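Local coordinates for digeranylgeranylglycerophospholipid reductase (Sulfolobus acidocaldarius, PDB 4OPL), which reduces the double bonds of the geranylgeranyl chains of archaeal membrane lipid precursors, using one bound FAD per subunit, at residues V294-G299 with A346-F351; I77-P82 with I205-E210; D8-G13 with V149-V154. The protein carries 1 engineered substitution. One frame throughout, in Å; residues are numbered along the deposited sequence.

Interaction 1. Residues V294-G299 with A346-F351. With FDA (dihydroflavine-adenine dinucleotide), chain B.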
loop_
_atom_site.group_PDB
_atom_site.type_symbol
_atom_site.label_atom_id
_atom_site.label_comp_id
_atom_site.label_asym_id
_atom_site.label_seq_id
_atom_site.Cartn_x
_atom_site.Cartn_y
_atom_site.Cartn_z
ATOM N N VAL A 294 -0.609 2.437 0.824
ATOM C CA VAL A 294 -1.383 1.518 -0.003
ATOM C C VAL A 294 -2.519 2.214 -0.753
ATOM O O VAL A 294 -3.254 3.019 -0.178
ATOM C CB VAL A 294 -1.966 0.372 0.852
ATOM C CG1 VAL A 294 -2.798 -0.574 0.005
ATOM C CG2 VAL A 294 -0.855 -0.382 1.552
ATOM N N ASN A 295 -2.640 1.901 -2.042
ATOM C CA ASN A 295 -3.747 2.371 -2.870
ATOM C C ASN A 295 -5.087 2.005 -2.244
ATOM O O ASN A 295 -5.409 0.826 -2.104
ATOM C CB ASN A 295 -3.637 1.782 -4.281
ATOM C CG ASN A 295 -4.667 2.354 -5.249
ATOM O OD1 ASN A 295 -5.863 2.407 -4.959
ATOM N ND2 ASN A 295 -4.198 2.782 -6.416
ATOM N N PRO A 296 -5.877 3.023 -1.873
ATOM C CA PRO A 296 -7.145 2.838 -1.157
ATOM C C PRO A 296 -8.203 2.054 -1.940
ATOM O O PRO A 296 -9.156 1.565 -1.332
ATOM C CB PRO A 296 -7.621 4.276 -0.911
ATOM C CG PRO A 296 -6.384 5.112 -1.001
ATOM C CD PRO A 296 -5.552 4.449 -2.052
ATOM N N VAL A 297 -8.039 1.926 -3.254
ATOM C CA VAL A 297 -9.063 1.288 -4.080
ATOM C C VAL A 297 -8.833 -0.211 -4.275
ATOM O O VAL A 297 -9.692 -1.021 -3.925
ATOM C CB VAL A 297 -9.164 1.961 -5.465
ATOM C CG1 VAL A 297 -10.085 1.170 -6.376
ATOM C CG2 VAL A 297 -9.664 3.389 -5.316
ATOM N N HIS A 298 -7.684 -0.585 -4.832
ATOM C CA HIS A 298 -7.420 -1.995 -5.116
ATOM C C HIS A 298 -6.500 -2.637 -4.082
ATOM O O HIS A 298 -6.176 -3.819 -4.178
ATOM C CB HIS A 298 -6.839 -2.161 -6.525
ATOM C CG HIS A 298 -5.592 -1.369 -6.773
ATOM N ND1 HIS A 298 -4.388 -1.664 -6.170
ATOM C CD2 HIS A 298 -5.357 -0.307 -7.579
ATOM C CE1 HIS A 298 -3.469 -0.811 -6.585
ATOM N NE2 HIS A 298 -4.031 0.022 -7.441
ATOM N N GLY A 299 -6.084 -1.855 -3.090
ATOM C CA GLY A 299 -5.313 -2.378 -1.977
ATOM C C GLY A 299 -3.891 -2.788 -2.314
ATOM O O GLY A 299 -3.264 -3.535 -1.565
ATOM N N ALA A 346 -5.109 10.269 -1.773
ATOM C CA ALA A 346 -6.096 11.147 -1.150
ATOM C C ALA A 346 -7.377 11.212 -1.972
ATOM O O ALA A 346 -8.478 11.225 -1.424
ATOM C CB ALA A 346 -5.519 12.534 -0.964
ATOM N N SER A 347 -7.222 11.252 -3.290
ATOM C CA SER A 347 -8.362 11.271 -4.194
ATOM C C SER A 347 -9.099 9.934 -4.139
ATOM O O SER A 347 -10.325 9.892 -4.043
ATOM C CB SER A 347 -7.905 11.577 -5.624
ATOM O OG SER A 347 -9.005 11.670 -6.510
ATOM N N LEU A 348 -8.336 8.845 -4.184
ATOM C CA LEU A 348 -8.901 7.500 -4.131
ATOM C C LEU A 348 -9.468 7.182 -2.752
ATOM O O LEU A 348 -10.345 6.328 -2.617
ATOM C CB LEU A 348 -7.846 6.462 -4.516
ATOM C CG LEU A 348 -7.328 6.535 -5.953
ATOM C CD1 LEU A 348 -6.357 5.399 -6.243
ATOM C CD2 LEU A 348 -8.483 6.526 -6.939
ATOM N N ASP A 349 -8.952 7.865 -1.733
ATOM C CA ASP A 349 -9.473 7.741 -0.378
ATOM C C ASP A 349 -10.954 8.102 -0.365
ATOM O O ASP A 349 -11.767 7.430 0.269
ATOM C CB ASP A 349 -8.691 8.641 0.584
ATOM C CG ASP A 349 -8.921 8.287 2.042
ATOM O OD1 ASP A 349 -9.943 7.639 2.356
ATOM O OD2 ASP A 349 -8.075 8.663 2.882
ATOM N N ILE A 350 -11.296 9.165 -1.083
ATOM C CA ILE A 350 -12.677 9.610 -1.202
ATOM C C ILE A 350 -13.484 8.655 -2.081
ATOM O O ILE A 350 -14.629 8.324 -1.772
ATOM C CB ILE A 350 -12.740 11.045 -1.768
ATOM C CG1 ILE A 350 -12.341 12.048 -0.683
ATOM C CG2 ILE A 350 -14.123 11.365 -2.310
ATOM C CD1 ILE A 350 -12.536 13.494 -1.074
ATOM N N PHE A 351 -12.872 8.198 -3.170
ATOM C CA PHE A 351 -13.545 7.301 -4.104
ATOM C C PHE A 351 -13.816 5.937 -3.476
ATOM O O PHE A 351 -14.812 5.287 -3.797
ATOM C CB PHE A 351 -12.717 7.140 -5.381
ATOM C CG PHE A 351 -13.477 6.527 -6.521
ATOM C CD1 PHE A 351 -14.653 7.100 -6.967
ATOM C CD2 PHE A 351 -13.010 5.387 -7.153
ATOM C CE1 PHE A 351 -15.359 6.545 -8.020
ATOM C CE2 PHE A 351 -13.707 4.829 -8.207
ATOM C CZ PHE A 351 -14.883 5.406 -8.641
HETATM P PA FDA B . 6.044 -5.311 5.428
HETATM O O1A FDA B . 5.050 -5.716 6.448
HETATM O O2A FDA B . 6.415 -6.405 4.423
HETATM O O5B FDA B . 7.305 -4.728 6.195
HETATM C C5B FDA B . 7.496 -5.000 7.598
HETATM C C4B FDA B . 8.830 -5.670 7.825
HETATM O O4B FDA B . 9.503 -5.044 8.942
HETATM C C3B FDA B . 8.757 -7.160 8.159
HETATM O O3B FDA B . 9.851 -7.869 7.589
HETATM C C2B FDA B . 8.806 -7.161 9.689
HETATM O O2B FDA B . 9.341 -8.375 10.205
HETATM C C1B FDA B . 9.762 -6.001 9.951
HETATM N N9A FDA B . 9.594 -5.369 11.257
HETATM C C8A FDA B . 8.414 -5.059 11.881
HETATM N N7A FDA B . 8.565 -4.494 13.055
HETATM C C5A FDA B . 9.940 -4.430 13.216
HETATM C C6A FDA B . 10.753 -3.938 14.257
HETATM N N6A FDA B . 10.275 -3.390 15.376
HETATM N N1A FDA B . 12.094 -4.029 14.103
HETATM C C2A FDA B . 12.577 -4.576 12.983
HETATM N N3A FDA B . 11.911 -5.070 11.936
HETATM C C4A FDA B . 10.588 -4.967 12.117
HETATM N N1 FDA B . 0.325 -5.245 -2.382
HETATM C C2 FDA B . 0.390 -5.135 -3.746
HETATM O O2 FDA B . 0.875 -4.150 -4.296
HETATM N N3 FDA B . -0.105 -6.193 -4.463
HETATM C C4 FDA B . -0.917 -7.207 -3.993
HETATM O O4 FDA B . -1.331 -8.075 -4.759
HETATM C C4X FDA B . -1.170 -7.109 -2.598
HETATM N N5 FDA B . -2.032 -7.988 -2.010
HETATM C C5X FDA B . -2.081 -8.104 -0.630
HETATM C C6 FDA B . -2.735 -9.165 -0.011
HETATM C C7 FDA B . -2.778 -9.286 1.373
HETATM C C7M FDA B . -3.483 -10.463 1.994
HETATM C C8 FDA B . -2.159 -8.309 2.169
HETATM C C8M FDA B . -2.175 -8.407 3.672
HETATM C C9 FDA B . -1.509 -7.245 1.557
HETATM C C9A FDA B . -1.460 -7.136 0.173
HETATM N N10 FDA B . -0.797 -6.073 -0.469
HETATM C C10 FDA B . -0.550 -6.141 -1.823
HETATM C "C1'" FDA B . -0.123 -5.018 0.318
HETATM C "C2'" FDA B . 1.351 -5.354 0.534
HETATM O "O2'" FDA B . 1.474 -6.679 1.055
HETATM C "C3'" FDA B . 1.972 -4.355 1.512
HETATM O "O3'" FDA B . 1.314 -3.101 1.366
HETATM C "C4'" FDA B . 3.476 -4.158 1.305
HETATM O "O4'" FDA B . 4.156 -5.379 1.596
HETATM C "C5'" FDA B . 4.036 -3.018 2.128
HETATM O "O5'" FDA B . 5.465 -3.180 2.254
HETATM P P FDA B . 6.186 -3.015 3.653
HETATM O O1P FDA B . 7.618 -3.362 3.495
HETATM O O2P FDA B . 5.940 -1.644 4.286
HETATM O O3P FDA B . 5.465 -4.104 4.566
#

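Interaction 2. Residues I77-P82 with I205-E210. Engineered in segment 205-210: Phe207 (natural residue Ile).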
loop_
_atom_site.group_PDB
_atom_site.type_symbol
_atom_site.label_atom_id
_atom_site.label_comp_id
_atom_site.label_asym_id
_atom_site.label_seq_id
_atom_site.Cartn_x
_atom_site.Cartn_y
_atom_site.Cartn_z
ATOM N N ILE A 77 -5.962 -7.817 -16.200
ATOM C CA ILE A 77 -6.837 -8.129 -15.076
ATOM C C ILE A 77 -8.285 -8.263 -15.537
ATOM O O ILE A 77 -8.787 -7.421 -16.279
ATOM C CB ILE A 77 -6.759 -7.044 -13.979
ATOM C CG1 ILE A 77 -5.352 -6.980 -13.385
ATOM C CG2 ILE A 77 -7.787 -7.303 -12.886
ATOM C CD1 ILE A 77 -5.199 -5.944 -12.291
ATOM N N LYS A 78 -8.953 -9.327 -15.103
ATOM C CA LYS A 78 -10.370 -9.499 -15.390
ATOM C C LYS A 78 -11.220 -9.139 -14.172
ATOM O O LYS A 78 -11.067 -9.724 -13.100
ATOM C CB LYS A 78 -10.662 -10.931 -15.841
ATOM C CG LYS A 78 -10.086 -11.276 -17.208
ATOM C CD LYS A 78 -10.521 -12.660 -17.663
ATOM C CE LYS A 78 -10.053 -12.951 -19.080
ATOM N NZ LYS A 78 -10.488 -14.299 -19.542
ATOM N N LEU A 79 -12.111 -8.167 -14.347
ATOM C CA LEU A 79 -12.988 -7.714 -13.271
ATOM C C LEU A 79 -14.389 -8.300 -13.418
ATOM O O LEU A 79 -15.047 -8.111 -14.443
ATOM C CB LEU A 79 -13.062 -6.187 -13.247
ATOM C CG LEU A 79 -11.738 -5.435 -13.117
ATOM C CD1 LEU A 79 -11.969 -3.935 -13.184
ATOM C CD2 LEU A 79 -11.034 -5.807 -11.827
ATOM N N TYR A 80 -14.848 -9.003 -12.387
ATOM C CA TYR A 80 -16.147 -9.671 -12.431
ATOM C C TYR A 80 -17.209 -8.934 -11.622
ATOM O O TYR A 80 -16.931 -8.409 -10.543
ATOM C CB TYR A 80 -16.019 -11.110 -11.924
ATOM C CG TYR A 80 -15.227 -12.022 -12.835
ATOM C CD1 TYR A 80 -15.869 -12.930 -13.666
ATOM C CD2 TYR A 80 -13.840 -11.976 -12.862
ATOM C CE1 TYR A 80 -15.150 -13.766 -14.500
ATOM C CE2 TYR A 80 -13.113 -12.807 -13.693
ATOM C CZ TYR A 80 -13.773 -13.700 -14.509
ATOM O OH TYR A 80 -13.053 -14.530 -15.338
ATOM N N SER A 81 -18.429 -8.908 -12.152
ATOM C CA SER A 81 -19.562 -8.293 -11.472
ATOM C C SER A 81 -20.139 -9.254 -10.430
ATOM O O SER A 81 -19.896 -10.458 -10.502
ATOM C CB SER A 81 -20.634 -7.888 -12.490
ATOM O OG SER A 81 -21.123 -9.013 -13.199
ATOM N N PRO A 82 -20.887 -8.721 -9.447
ATOM C CA PRO A 82 -21.548 -9.536 -8.420
ATOM C C PRO A 82 -22.365 -10.707 -8.967
ATOM O O PRO A 82 -22.336 -11.788 -8.380
ATOM C CB PRO A 82 -22.457 -8.525 -7.720
ATOM C CG PRO A 82 -21.704 -7.251 -7.813
ATOM C CD PRO A 82 -20.987 -7.281 -9.140
ATOM N N ILE A 205 -10.441 -10.532 -10.518
ATOM C CA ILE A 205 -10.902 -9.782 -9.357
ATOM C C ILE A 205 -12.425 -9.778 -9.304
ATOM O O ILE A 205 -13.085 -9.344 -10.246
ATOM C CB ILE A 205 -10.378 -8.334 -9.377
ATOM C CG1 ILE A 205 -8.861 -8.313 -9.183
ATOM C CG2 ILE A 205 -11.056 -7.500 -8.304
ATOM C CD1 ILE A 205 -8.267 -6.927 -9.205
ATOM N N PHE A 206 -12.977 -10.264 -8.197
ATOM C CA PHE A 206 -14.420 -10.449 -8.085
ATOM C C PHE A 206 -15.064 -9.441 -7.136
ATOM O O PHE A 206 -14.722 -9.374 -5.957
ATOM C CB PHE A 206 -14.731 -11.873 -7.623
ATOM C CG PHE A 206 -14.107 -12.939 -8.481
ATOM C CD1 PHE A 206 -14.772 -13.433 -9.591
ATOM C CD2 PHE A 206 -12.857 -13.452 -8.175
ATOM C CE1 PHE A 206 -14.203 -14.413 -10.381
ATOM C CE2 PHE A 206 -12.282 -14.433 -8.961
ATOM C CZ PHE A 206 -12.955 -14.914 -10.065
ATOM N N PHE A 207 -16.003 -8.664 -7.668
ATOM C CA PHE A 207 -16.732 -7.666 -6.892
ATOM C C PHE A 207 -17.995 -8.274 -6.297
ATOM O O PHE A 207 -18.817 -8.829 -7.025
ATOM C CB PHE A 207 -17.102 -6.460 -7.765
ATOM C CG PHE A 207 -15.936 -5.584 -8.141
ATOM C CD1 PHE A 207 -15.953 -4.229 -7.851
ATOM C CD2 PHE A 207 -14.833 -6.108 -8.793
ATOM C CE1 PHE A 207 -14.890 -3.415 -8.199
ATOM C CE2 PHE A 207 -13.767 -5.301 -9.141
ATOM C CZ PHE A 207 -13.796 -3.951 -8.845
ATOM N N ASP A 208 -18.149 -8.162 -4.982
ATOM C CA ASP A 208 -19.342 -8.657 -4.302
ATOM C C ASP A 208 -19.390 -8.143 -2.867
ATOM O O ASP A 208 -18.513 -8.448 -2.060
ATOM C CB ASP A 208 -19.379 -10.189 -4.315
ATOM C CG ASP A 208 -20.790 -10.738 -4.234
ATOM O OD1 ASP A 208 -21.646 -10.090 -3.597
ATOM O OD2 ASP A 208 -21.043 -11.816 -4.813
ATOM N N GLN A 209 -20.421 -7.366 -2.553
ATOM C CA GLN A 209 -20.543 -6.755 -1.233
ATOM C C GLN A 209 -21.151 -7.705 -0.203
ATOM O O GLN A 209 -21.333 -7.338 0.958
ATOM C CB GLN A 209 -21.380 -5.476 -1.317
ATOM C CG GLN A 209 -20.775 -4.385 -2.191
ATOM C CD GLN A 209 -19.656 -3.621 -1.504
ATOM O OE1 GLN A 209 -18.753 -4.208 -0.907
ATOM N NE2 GLN A 209 -19.713 -2.297 -1.588
ATOM N N GLU A 210 -21.462 -8.925 -0.632
ATOM C CA GLU A 210 -22.003 -9.940 0.268
ATOM C C GLU A 210 -20.932 -10.947 0.671
ATOM O O GLU A 210 -20.848 -11.350 1.830
ATOM C CB GLU A 210 -23.182 -10.665 -0.381
ATOM C CG GLU A 210 -24.372 -9.775 -0.691
ATOM C CD GLU A 210 -25.489 -10.523 -1.392
ATOM O OE1 GLU A 210 -25.367 -11.754 -1.565
ATOM O OE2 GLU A 210 -26.491 -9.879 -1.771
#

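Interaction 3. Residues D8-G13 with V149-V154. With FDA (dihydroflavine-adenine dinucleotide), chain B.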
loop_
_atom_site.group_PDB
_atom_site.type_symbol
_atom_site.label_atom_id
_atom_site.label_comp_id
_atom_site.label_asym_id
_atom_site.label_seq_id
_atom_site.Cartn_x
_atom_site.Cartn_y
_atom_site.Cartn_z
ATOM N N ASP A 8 24.700 6.788 9.931
ATOM C CA ASP A 8 24.071 7.962 9.336
ATOM C C ASP A 8 22.555 7.803 9.304
ATOM O O ASP A 8 21.818 8.692 9.725
ATOM C CB ASP A 8 24.607 8.204 7.924
ATOM C CG ASP A 8 26.040 8.698 7.919
ATOM O OD1 ASP A 8 26.362 9.598 8.722
ATOM O OD2 ASP A 8 26.846 8.186 7.113
ATOM N N VAL A 9 22.100 6.660 8.799
ATOM C CA VAL A 9 20.675 6.377 8.673
ATOM C C VAL A 9 20.330 4.998 9.235
ATOM O O VAL A 9 21.046 4.024 8.995
ATOM C CB VAL A 9 20.214 6.447 7.195
ATOM C CG1 VAL A 9 18.719 6.189 7.084
ATOM C CG2 VAL A 9 20.568 7.795 6.585
ATOM N N LEU A 10 19.236 4.921 9.986
ATOM C CA LEU A 10 18.742 3.648 10.495
ATOM C C LEU A 10 17.405 3.292 9.857
ATOM O O LEU A 10 16.417 4.011 10.013
ATOM C CB LEU A 10 18.604 3.688 12.019
ATOM C CG LEU A 10 17.999 2.444 12.674
ATOM C CD1 LEU A 10 18.858 1.214 12.408
ATOM C CD2 LEU A 10 17.803 2.653 14.169
ATOM N N ILE A 11 17.377 2.181 9.129
ATOM C CA ILE A 11 16.148 1.708 8.505
ATOM C C ILE A 11 15.572 0.537 9.295
ATOM O O ILE A 11 16.232 -0.487 9.475
ATOM C CB ILE A 11 16.377 1.275 7.043
ATOM C CG1 ILE A 11 17.075 2.388 6.258
ATOM C CG2 ILE A 11 15.056 0.895 6.389
ATOM C CD1 ILE A 11 17.336 2.042 4.807
ATOM N N ILE A 12 14.341 0.697 9.768
ATOM C CA ILE A 12 13.686 -0.332 10.567
ATOM C C ILE A 12 12.596 -1.039 9.771
ATOM O O ILE A 12 11.496 -0.512 9.603
ATOM C CB ILE A 12 13.074 0.259 11.846
ATOM C CG1 ILE A 12 14.128 1.057 12.613
ATOM C CG2 ILE A 12 12.488 -0.843 12.709
ATOM C CD1 ILE A 12 13.608 1.701 13.872
ATOM N N GLY A 13 12.910 -2.237 9.289
ATOM C CA GLY A 13 11.987 -3.003 8.472
ATOM C C GLY A 13 12.592 -3.301 7.116
ATOM O O GLY A 13 13.021 -2.389 6.410
ATOM N N VAL A 149 21.865 2.056 18.898
ATOM C CA VAL A 149 22.337 2.618 17.637
ATOM C C VAL A 149 21.828 4.039 17.417
ATOM O O VAL A 149 20.627 4.264 17.271
ATOM C CB VAL A 149 21.911 1.747 16.439
ATOM C CG1 VAL A 149 22.377 2.372 15.132
ATOM C CG2 VAL A 149 22.463 0.339 16.586
ATOM N N TYR A 150 22.753 4.993 17.393
ATOM C CA TYR A 150 22.408 6.383 17.135
ATOM C C TYR A 150 22.415 6.665 15.638
ATOM O O TYR A 150 23.306 6.214 14.917
ATOM C CB TYR A 150 23.375 7.324 17.858
ATOM C CG TYR A 150 23.332 7.210 19.366
ATOM C CD1 TYR A 150 22.359 7.871 20.103
ATOM C CD2 TYR A 150 24.267 6.446 20.051
ATOM C CE1 TYR A 150 22.315 7.771 21.481
ATOM C CE2 TYR A 150 24.232 6.340 21.431
ATOM C CZ TYR A 150 23.254 7.004 22.139
ATOM O OH TYR A 150 23.214 6.904 23.511
ATOM N N SER A 151 21.416 7.408 15.174
ATOM C CA SER A 151 21.306 7.740 13.760
ATOM C C SER A 151 20.731 9.140 13.571
ATOM O O SER A 151 19.982 9.631 14.412
ATOM C CB SER A 151 20.436 6.713 13.033
ATOM O OG SER A 151 19.108 6.736 13.523
ATOM N N LYS A 152 21.088 9.777 12.460
ATOM C CA LYS A 152 20.593 11.113 12.162
ATOM C C LYS A 152 19.145 11.051 11.683
ATOM O O LYS A 152 18.330 11.909 12.027
ATOM C CB LYS A 152 21.475 11.794 11.111
ATOM C CG LYS A 152 22.968 11.725 11.407
ATOM C CD LYS A 152 23.308 12.332 12.762
ATOM C CE LYS A 152 23.055 13.830 12.785
ATOM N NZ LYS A 152 23.443 14.435 14.091
ATOM N N VAL A 153 18.832 10.028 10.891
ATOM C CA VAL A 153 17.475 9.818 10.390
ATOM C C VAL A 153 17.039 8.362 10.549
ATOM O O VAL A 153 17.738 7.446 10.120
ATOM C CB VAL A 153 17.351 10.214 8.903
ATOM C CG1 VAL A 153 15.992 9.808 8.352
ATOM C CG2 VAL A 153 17.577 11.703 8.724
ATOM N N VAL A 154 15.882 8.156 11.169
ATOM C CA VAL A 154 15.318 6.819 11.307
ATOM C C VAL A 154 14.216 6.589 10.281
ATOM O O VAL A 154 13.188 7.262 10.294
ATOM C CB VAL A 154 14.748 6.576 12.725
ATOM C CG1 VAL A 154 13.916 5.305 12.758
ATOM C CG2 VAL A 154 15.873 6.511 13.740
HETATM P PA FDA B . 6.044 -5.311 5.428
HETATM O O1A FDA B . 5.050 -5.716 6.448
HETATM O O2A FDA B . 6.415 -6.405 4.423
HETATM O O5B FDA B . 7.305 -4.728 6.195
HETATM C C5B FDA B . 7.496 -5.000 7.598
HETATM C C4B FDA B . 8.830 -5.670 7.825
HETATM O O4B FDA B . 9.503 -5.044 8.942
HETATM C C3B FDA B . 8.757 -7.160 8.159
HETATM O O3B FDA B . 9.851 -7.869 7.589
HETATM C C2B FDA B . 8.806 -7.161 9.689
HETATM O O2B FDA B . 9.341 -8.375 10.205
HETATM C C1B FDA B . 9.762 -6.001 9.951
HETATM N N9A FDA B . 9.594 -5.369 11.257
HETATM C C8A FDA B . 8.414 -5.059 11.881
HETATM N N7A FDA B . 8.565 -4.494 13.055
HETATM C C5A FDA B . 9.940 -4.430 13.216
HETATM C C6A FDA B . 10.753 -3.938 14.257
HETATM N N6A FDA B . 10.275 -3.390 15.376
HETATM N N1A FDA B . 12.094 -4.029 14.103
HETATM C C2A FDA B . 12.577 -4.576 12.983
HETATM N N3A FDA B . 11.911 -5.070 11.936
HETATM C C4A FDA B . 10.588 -4.967 12.117
HETATM N N1 FDA B . 0.325 -5.245 -2.382
HETATM C C2 FDA B . 0.390 -5.135 -3.746
HETATM O O2 FDA B . 0.875 -4.150 -4.296
HETATM N N3 FDA B . -0.105 -6.193 -4.463
HETATM C C4 FDA B . -0.917 -7.207 -3.993
HETATM O O4 FDA B . -1.331 -8.075 -4.759
HETATM C C4X FDA B . -1.170 -7.109 -2.598
HETATM N N5 FDA B . -2.032 -7.988 -2.010
HETATM C C5X FDA B . -2.081 -8.104 -0.630
HETATM C C6 FDA B . -2.735 -9.165 -0.011
HETATM C C7 FDA B . -2.778 -9.286 1.373
HETATM C C7M FDA B . -3.483 -10.463 1.994
HETATM C C8 FDA B . -2.159 -8.309 2.169
HETATM C C8M FDA B . -2.175 -8.407 3.672
HETATM C C9 FDA B . -1.509 -7.245 1.557
HETATM C C9A FDA B . -1.460 -7.136 0.173
HETATM N N10 FDA B . -0.797 -6.073 -0.469
HETATM C C10 FDA B . -0.550 -6.141 -1.823
HETATM C "C1'" FDA B . -0.123 -5.018 0.318
HETATM C "C2'" FDA B . 1.351 -5.354 0.534
HETATM O "O2'" FDA B . 1.474 -6.679 1.055
HETATM C "C3'" FDA B . 1.972 -4.355 1.512
HETATM O "O3'" FDA B . 1.314 -3.101 1.366
HETATM C "C4'" FDA B . 3.476 -4.158 1.305
HETATM O "O4'" FDA B . 4.156 -5.379 1.596
HETATM C "C5'" FDA B . 4.036 -3.018 2.128
HETATM O "O5'" FDA B . 5.465 -3.180 2.254
HETATM P P FDA B . 6.186 -3.015 3.653
HETATM O O1P FDA B . 7.618 -3.362 3.495
HETATM O O2P FDA B . 5.940 -1.644 4.286
HETATM O O3P FDA B . 5.465 -4.104 4.566
#

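Interaction 1. Residues V294-G299 with A346-F351
Leu348 on helix 332-355 packs into the loop 294-299, where Asn295, Pro296 and Val297 meet it. The apolar contacts come from Val297 and Pro296. Val297 holds CG1 anti to its backbone N (chi1 172°), and CG2 is the methyl that faces the helix. This CG2 lies 3.7 Å from Leu348 CB. It also comes to the edge of the Phe351 ring, 4.3 Å from CD2. The Pro296 ring crosses the Leu348 side chain at about a right angle, with CD 3.9 Å from Leu348 CB. Pro296 CG rests on the helix backbone, 3.8 Å from Asp349 N.

No hydrogen bond joins the two segments. The polar group at the contact is the Asn295 amide, which lies against Leu348 CD1, with OD1 at 3.3 Å. Within the loop, OD1 accepts Val297 N at 2.8 Å, in the carbonyl plane, forming an Asx turn. ND2 is hydrogen-bonded to Tyr341 OH, from a residue that binds the lipid. The amide also lies over one face of the His298 ring, toward its rim. With an alanine at this position, Val297 N and the Tyr341 hydroxyl would probably lose their amide partner, and a gap would open beside Leu348 CD1.

Asp349 turns away from the loop and forms salt bridges with Arg274, Arg352 and Arg353. On the helix, Ile350 packs on helices 410-425 and 434-451. On the loop, Val294 touches strand 261-271, and its CG2 meets the ribityl O3' of the cofactor, so the loop lies between the cofactor and helix 332-355.

Interaction 2. Residues I77-P82 with I205-E210
Tyr80 and Phe206 both carry CG anti to the carbonyl carbon (chi1 -69° and -54°), which sends the two rings off the same face of the sheet, one against the other. The rings form an offset stack, with centroids 4.6 Å apart and planes at 28°. Phe206 CE1 sits over one face of the Tyr80 ring, toward its rim. The backbones beneath pair in parallel. Ile205 N donates to Lys78 O at 2.8 Å, and Tyr80 N donates to Ile205 O. Phe207 N bonds Tyr80 O at 3.0 Å. This joins strand 70-80 to strand 202-206, the parallel pair in the otherwise antiparallel large sheet that includes the catalytic domain strands. On one flank strand 70-80 bonds to strand 87-97; strand 202-206 continues the sheet to strand 216-221. The opposite face holds Leu79 and Ile205. Leu79 CD2 packs 3.6 Å from Ile205 CB. It also meets the edge of the engineered Phe207 ring, 3.9 Å from CE2. Ile77 CG2 touches Ile205 CD1 at 3.7 Å. Beyond the paired strands, the Pro82 ring lies by the Phe207 carbonyl, and helix 360-368 packs on Pro82.

Interaction 3. Residues D8-G13 with V149-V154
Leu10 and Ser151 face each other where strand 149-151 crosses strand 9-12. Leu10 CB lies 3.4 Å from Ser151 OG. The Leu10 side chain shares one face of the sheet with that of Val154, and Leu10 CB is 4.3 Å from Val154 CG2. Strand 132-140 covers this face through Ala136 and Val133. The opposite face carries Val9 and Val153, both of which pack on helix 302-320 through Ile316. Val9 CG1 lies near the Val153 carbonyl oxygen.

Ile12 continues along the strand and crosses Val154 obliquely, with CD1 3.8 Å from Val154 CG1. Its two branches meet different partners. CG1 lies beside the backbone N (chi1 -53°) and carries CD1 to Val154. CG2 is anti to the backbone N and meets the cofactor adenine, 3.5 Å from N1A.

The backbone fixes this register. Leu10 N donates to Val153 O at 2.9 Å. Asp8 O accepts Lys152 N at 3.0 Å and a weak bond from Val153 N. Asp8 points its side chain away from the other segment at CB, and its OD2 is hydrogen-bonded to Lys31 N.

The chain bends at Lys152. Strand 149-151 runs at 114° to strand 9-12, whereas strand 153-156 pairs with it in parallel. Segment 149-154 thus passes from one sheet to another. Gly13 follows the strand with CA 3.2 Å from FDA O4B, where a side chain would be crowded by the ribose. This central parallel strand, leading into what is probably the glycine-rich GxGxxG turn, fits the Rossmann fold that binds FAD.

Interactions 1 and 3 touch the same cofactor at different places. Interaction 3 meets the adenine and its ribose. Interaction 1 lies toward the flavin, with Gly299 O 3.7 Å from FDA N10. Their centres are 30 Å apart and their nearest atoms about 15 Å. Interaction 2 does not touch the cofactor, but the Ile205 side chain is about 8 Å from it and about 6 Å from that of His298, which binds the lipid. Interactions 1 and 2 have centres 17 Å apart and nearest atoms about 6 Å apart, without touching. Interactions 2 and 3 lie on opposite sides of the chain centre, 43 Å apart between centres, and their segments alternate along the sequence.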